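Local structure of chitinase (Chromobacterium violaceum, 4TXG) at residues A[174-179]-A[219-224]; A[376-381]-A[671-676]. The protein probably hydrolyses the glycosidic bonds of chitin as a family 18 glycoside hydrolase and is expected to bind chitin and related carbohydrates. All coordinates share one frame; numbering follows the deposited sequence.

Interaction 1: residues A[174-179]-A[219-224]. With CS (cesium ion), chain N.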
loop_
_atom_site.group_PDB
_atom_site.type_symbol
_atom_site.label_atom_id
_atom_site.label_comp_id
_atom_site.label_asym_id
_atom_site.label_seq_id
_atom_site.Cartn_x
_atom_site.Cartn_y
_atom_site.Cartn_z
ATOM N N LEU A 174 12.535 -5.800 -19.464
ATOM C CA LEU A 174 13.810 -5.877 -18.763
ATOM C C LEU A 174 14.119 -4.571 -18.053
ATOM O O LEU A 174 13.446 -3.562 -18.274
ATOM C CB LEU A 174 14.927 -6.209 -19.749
ATOM C CG LEU A 174 14.665 -7.460 -20.593
ATOM C CD1 LEU A 174 15.886 -7.741 -21.463
ATOM C CD2 LEU A 174 14.337 -8.650 -19.687
ATOM N N ALA A 175 15.134 -4.587 -17.193
ATOM C CA ALA A 175 15.457 -3.396 -16.409
ATOM C C ALA A 175 15.869 -2.254 -17.339
ATOM O O ALA A 175 15.719 -1.075 -17.013
ATOM C CB ALA A 175 16.561 -3.707 -15.389
ATOM N N SER A 176 16.352 -2.616 -18.522
ATOM C CA SER A 176 16.732 -1.632 -19.525
ATOM C C SER A 176 15.533 -0.974 -20.213
ATOM O O SER A 176 15.702 0.020 -20.911
ATOM C CB SER A 176 17.639 -2.287 -20.575
ATOM O OG SER A 176 17.045 -3.464 -21.091
ATOM N N ASP A 177 14.329 -1.521 -20.015
ATOM C CA ASP A 177 13.104 -0.965 -20.602
ATOM C C ASP A 177 12.402 0.038 -19.688
ATOM O O ASP A 177 11.446 0.710 -20.095
ATOM C CB ASP A 177 12.123 -2.094 -20.948
ATOM C CG ASP A 177 12.679 -3.042 -21.996
ATOM O OD1 ASP A 177 13.235 -2.543 -22.991
ATOM O OD2 ASP A 177 12.581 -4.276 -21.819
ATOM N N ILE A 178 12.869 0.114 -18.446
ATOM C CA ILE A 178 12.318 1.026 -17.451
ATOM C C ILE A 178 12.550 2.483 -17.853
ATOM O O ILE A 178 13.632 2.822 -18.343
ATOM C CB ILE A 178 12.963 0.752 -16.068
ATOM C CG1 ILE A 178 12.561 -0.629 -15.539
ATOM C CG2 ILE A 178 12.598 1.836 -15.053
ATOM C CD1 ILE A 178 13.294 -1.018 -14.253
ATOM N N PRO A 179 11.537 3.350 -17.674
ATOM C CA PRO A 179 11.728 4.789 -17.903
ATOM C C PRO A 179 12.465 5.457 -16.739
ATOM O O PRO A 179 11.874 6.194 -15.949
ATOM C CB PRO A 179 10.294 5.316 -18.023
ATOM C CG PRO A 179 9.495 4.385 -17.157
ATOM C CD PRO A 179 10.128 3.023 -17.368
ATOM N N ALA A 219 19.988 -4.908 -27.115
ATOM C CA ALA A 219 20.658 -3.630 -26.920
ATOM C C ALA A 219 20.206 -2.970 -25.625
ATOM O O ALA A 219 19.008 -2.873 -25.351
ATOM C CB ALA A 219 20.401 -2.710 -28.101
ATOM N N GLY A 220 21.172 -2.537 -24.823
ATOM C CA GLY A 220 20.879 -1.909 -23.549
ATOM C C GLY A 220 20.837 -2.877 -22.382
ATOM O O GLY A 220 20.782 -2.452 -21.227
ATOM N N ALA A 221 20.865 -4.178 -22.670
ATOM C CA ALA A 221 20.765 -5.184 -21.606
ATOM C C ALA A 221 22.095 -5.895 -21.347
ATOM O O ALA A 221 22.125 -6.953 -20.717
ATOM C CB ALA A 221 19.684 -6.207 -21.943
ATOM N N GLU A 222 23.184 -5.314 -21.843
ATOM C CA GLU A 222 24.507 -5.911 -21.699
ATOM C C GLU A 222 24.941 -5.960 -20.235
ATOM O O GLU A 222 24.718 -5.011 -19.475
ATOM C CB GLU A 222 25.547 -5.145 -22.529
ATOM C CG GLU A 222 25.262 -5.108 -24.033
ATOM C CD GLU A 222 24.346 -3.957 -24.454
ATOM O OE1 GLU A 222 23.848 -3.211 -23.581
ATOM O OE2 GLU A 222 24.129 -3.794 -25.672
ATOM N N MET A 223 25.570 -7.068 -19.857
ATOM C CA MET A 223 26.018 -7.278 -18.483
ATOM C C MET A 223 27.303 -6.514 -18.200
ATOM O O MET A 223 28.181 -6.420 -19.055
ATOM C CB MET A 223 26.233 -8.773 -18.215
ATOM C CG MET A 223 24.944 -9.592 -18.239
ATOM S SD MET A 223 23.883 -9.216 -16.832
ATOM C CE MET A 223 22.328 -8.829 -17.642
ATOM N N ASP A 224 27.388 -5.951 -17.002
ATOM C CA ASP A 224 28.629 -5.381 -16.484
ATOM C C ASP A 224 29.460 -6.531 -15.922
ATOM O O ASP A 224 29.082 -7.144 -14.926
ATOM C CB ASP A 224 28.320 -4.331 -15.403
ATOM C CG ASP A 224 29.571 -3.717 -14.765
ATOM O OD1 ASP A 224 30.702 -4.197 -14.985
ATOM O OD2 ASP A 224 29.408 -2.730 -14.013
HETATM CS CS CS N . 14.920 3.161 -21.348
HETATM O O HOH W 1 17.493 1.772 -22.464
HETATM O O HOH W 2 17.281 4.435 -20.088
#
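L174 meets A221 where two loops of the family 18 TIM barrel come together. The first loop runs between the parallel barrel strands 155-161 and 185-193. The second leads from strand 199-200 into helix 231-242. L174 opens the first segment with its CB directed at the second. L174 CG stands opposite the carbonyl carbon (chi1 -53°), and the extended end of the chain places L174 CD1 4.1 Å from CB of A221. This is a light methyl-to-methyl touch. W215 also packs on L174.

L174 N donates almost straight to D177 OD2 at 2.8 Å, on the anti side and 23° out of the carboxylate plane. D177 N returns a bond to L174 O, so side chain and backbone together close the small turn. A175 lies inside this turn, and its side chain touches L235 of helix 231-242.

S176 makes the nearest approach. S176 CB rests 3.2 Å from the carbonyl O of G220, while S176 OG stands 3.9 Å from CB of A221. The hydroxyl sits between the backbone N and the carbonyl carbon (chi1 52°), which puts it beside that methyl. The G220 oxygen is not left without a partner, since Y239 OH bonds to it. Y239 also touches S176, so helix 231-242 joins both loops. G220 has a positive phi, at which a side chain would press on the preceding carbonyl O.

The backbone of S176 to I178 curves round a cesium ion. The ion takes the carbonyl O of S176 at 3.3 Å, the carbonyl O of I178 at the same distance, and two waters.

Interaction 2: residues A[376-381]-A[671-676]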
loop_
_atom_site.group_PDB
_atom_site.type_symbol
_atom_site.label_atom_id
_atom_site.label_comp_id
_atom_site.label_asym_id
_atom_site.label_seq_id
_atom_site.Cartn_x
_atom_site.Cartn_y
_atom_site.Cartn_z
ATOM N N LEU A 376 -9.936 -5.500 5.374
ATOM C CA LEU A 376 -8.650 -5.969 5.907
ATOM C C LEU A 376 -8.198 -5.129 7.096
ATOM O O LEU A 376 -7.710 -5.659 8.091
ATOM C CB LEU A 376 -7.569 -5.944 4.823
ATOM C CG LEU A 376 -7.768 -6.894 3.641
ATOM C CD1 LEU A 376 -6.679 -6.714 2.584
ATOM C CD2 LEU A 376 -7.802 -8.337 4.128
ATOM N N LEU A 377 -8.364 -3.815 6.991
ATOM C CA LEU A 377 -7.871 -2.912 8.025
ATOM C C LEU A 377 -8.654 -3.034 9.325
ATOM O O LEU A 377 -8.162 -2.644 10.391
ATOM C CB LEU A 377 -7.910 -1.471 7.512
ATOM C CG LEU A 377 -6.860 -1.143 6.443
ATOM C CD1 LEU A 377 -7.177 0.201 5.794
ATOM C CD2 LEU A 377 -5.426 -1.141 6.996
ATOM N N ARG A 378 -9.864 -3.592 9.256
ATOM C CA ARG A 378 -10.648 -3.761 10.479
ATOM C C ARG A 378 -9.940 -4.735 11.430
ATOM O O ARG A 378 -10.161 -4.710 12.638
ATOM C CB ARG A 378 -12.062 -4.252 10.160
ATOM C CG ARG A 378 -12.973 -4.352 11.377
ATOM C CD ARG A 378 -14.407 -4.627 10.956
ATOM N NE ARG A 378 -14.969 -3.538 10.161
ATOM C CZ ARG A 378 -15.729 -2.562 10.652
ATOM N NH1 ARG A 378 -16.018 -2.526 11.942
ATOM N NH2 ARG A 378 -16.209 -1.620 9.843
ATOM N N GLY A 379 -9.072 -5.577 10.879
ATOM C CA GLY A 379 -8.319 -6.520 11.687
ATOM C C GLY A 379 -6.878 -6.099 11.928
ATOM O O GLY A 379 -6.057 -6.917 12.319
ATOM N N MET A 380 -6.568 -4.827 11.702
ATOM C CA MET A 380 -5.189 -4.365 11.869
ATOM C C MET A 380 -5.054 -3.244 12.907
ATOM O O MET A 380 -4.160 -2.392 12.803
ATOM C CB MET A 380 -4.635 -3.945 10.497
ATOM C CG MET A 380 -4.542 -5.158 9.551
ATOM S SD MET A 380 -4.202 -4.823 7.815
ATOM C CE MET A 380 -2.572 -4.110 7.953
ATOM N N GLU A 381 -5.933 -3.285 13.914
ATOM C CA GLU A 381 -5.900 -2.385 15.067
ATOM C C GLU A 381 -5.829 -0.926 14.602
ATOM O O GLU A 381 -6.741 -0.481 13.917
ATOM C CB GLU A 381 -4.744 -2.780 16.002
ATOM C CG GLU A 381 -4.966 -4.233 16.507
ATOM C CD GLU A 381 -4.042 -4.675 17.630
ATOM O OE1 GLU A 381 -3.245 -3.847 18.125
ATOM O OE2 GLU A 381 -4.131 -5.867 18.029
ATOM N N GLN A 671 -15.051 -9.854 14.968
ATOM C CA GLN A 671 -15.855 -9.465 16.128
ATOM C C GLN A 671 -15.794 -7.957 16.353
ATOM O O GLN A 671 -16.436 -7.433 17.267
ATOM C CB GLN A 671 -15.379 -10.186 17.396
ATOM C CG GLN A 671 -15.128 -11.678 17.234
ATOM C CD GLN A 671 -16.338 -12.419 16.732
ATOM O OE1 GLN A 671 -17.465 -12.153 17.156
ATOM N NE2 GLN A 671 -16.117 -13.359 15.814
ATOM N N ASN A 672 -15.010 -7.274 15.522
ATOM C CA ASN A 672 -14.732 -5.853 15.683
ATOM C C ASN A 672 -15.783 -4.981 14.989
ATOM O O ASN A 672 -15.445 -4.069 14.235
ATOM C CB ASN A 672 -13.322 -5.551 15.135
ATOM C CG ASN A 672 -12.721 -4.257 15.668
ATOM O OD1 ASN A 672 -13.096 -3.765 16.730
ATOM N ND2 ASN A 672 -11.762 -3.706 14.923
ATOM N N TYR A 673 -17.057 -5.285 15.238
ATOM C CA TYR A 673 -18.180 -4.462 14.775
ATOM C C TYR A 673 -19.079 -4.127 15.962
ATOM O O TYR A 673 -19.652 -5.027 16.572
ATOM C CB TYR A 673 -19.027 -5.177 13.715
ATOM C CG TYR A 673 -18.294 -5.693 12.502
ATOM C CD1 TYR A 673 -17.583 -6.891 12.549
ATOM C CD2 TYR A 673 -18.349 -5.017 11.298
ATOM C CE1 TYR A 673 -16.933 -7.377 11.430
ATOM C CE2 TYR A 673 -17.698 -5.488 10.179
ATOM C CZ TYR A 673 -16.992 -6.674 10.251
ATOM O OH TYR A 673 -16.347 -7.140 9.134
ATOM N N PRO A 674 -19.179 -2.843 16.331
ATOM C CA PRO A 674 -18.388 -1.711 15.858
ATOM C C PRO A 674 -16.982 -1.820 16.420
ATOM O O PRO A 674 -16.676 -2.773 17.142
ATOM C CB PRO A 674 -19.131 -0.504 16.436
ATOM C CG PRO A 674 -19.720 -1.023 17.697
ATOM C CD PRO A 674 -20.145 -2.434 17.367
ATOM N N ILE A 675 -16.130 -0.865 16.089
ATOM C CA ILE A 675 -14.752 -0.905 16.544
ATOM C C ILE A 675 -14.674 -0.272 17.926
ATOM O O ILE A 675 -14.859 0.938 18.068
ATOM C CB ILE A 675 -13.832 -0.188 15.536
ATOM C CG1 ILE A 675 -14.032 -0.807 14.152
ATOM C CG2 ILE A 675 -12.366 -0.313 15.957
ATOM C CD1 ILE A 675 -13.178 -0.187 13.027
ATOM N N ASN A 676 -14.426 -1.080 18.957
ATOM C CA ASN A 676 -14.459 -0.531 20.310
ATOM C C ASN A 676 -13.252 -0.918 21.171
ATOM O O ASN A 676 -13.355 -1.694 22.132
ATOM C CB ASN A 676 -15.769 -0.913 21.010
ATOM C CG ASN A 676 -15.876 -2.380 21.294
ATOM O OD1 ASN A 676 -15.335 -3.206 20.560
ATOM N ND2 ASN A 676 -16.552 -2.721 22.393
#
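R378 stacks on Y673 where the catalytic TIM barrel meets the 671-676 loop of the C-terminal domain. R378 sits in the type I turn from L377 to M380 that follows helix 374-377. The tight part of this interdomain contact is built round its side chain. CG lies anti to the backbone N (chi1 -176°) and the chain bends at chi3, which lays the guanidinium flat on the Y673 ring. The R378 and Y673 planes are 6° apart, with centres 4.2 Å from each other. This is an offset cation-pi stack. R378 CD also sits over the ring face, 3.6 Å from the Y673 ring centroid, as a CH-pi contact. CD1 of I675 lies over the opposite face of the guanidinium, and I675 CG1 comes within 3.4 Å of R378 NH1.

Two hydrogen bonds tie R378 to N672, one in each direction. R378 NH1 donates within the guanidinium plane to N672 O at 2.8 Å, tilted 17° from the carbonyl plane. N672 ND2 donates to R378 O at 3.0 Å, in the carbonyl plane and close to its own amide plane. N672 is the centre of an inverse gamma turn. R378 NH2 is bonded to Y760 O, and Y433 packs on the arginine as well.

The outer side is looser. Y673 is exposed and overlaps the arginine near its ring rim. A cis peptide bond links Y673 to P674 in this loop.

The guanidinium meets two backbone carbonyl oxygens and an aromatic face. Its charge is therefore probably eased by dipoles and pi electrons at this largely buried domain boundary.

From the N terminus, interaction 1 comes first. It closes the chain from 174-179 to 219-224, a loop of 39 intervening residues that includes strands 185-193 and 199-200. Both of its ends belong to the TIM barrel. Interaction 2 opens later, at helix 374-377. It closes only after 289 intervening residues, at the loop between strands 659-664 and 678-683. It thus joins the barrel to the C-terminal domain. The two contacts follow in series and neither nest nor cross. They lie on opposite sides of the chain's centre. The centres of interaction 1 and interaction 2 are about 45 Å apart, and the nearest atoms of interactions 1 and 2 about 27 Å.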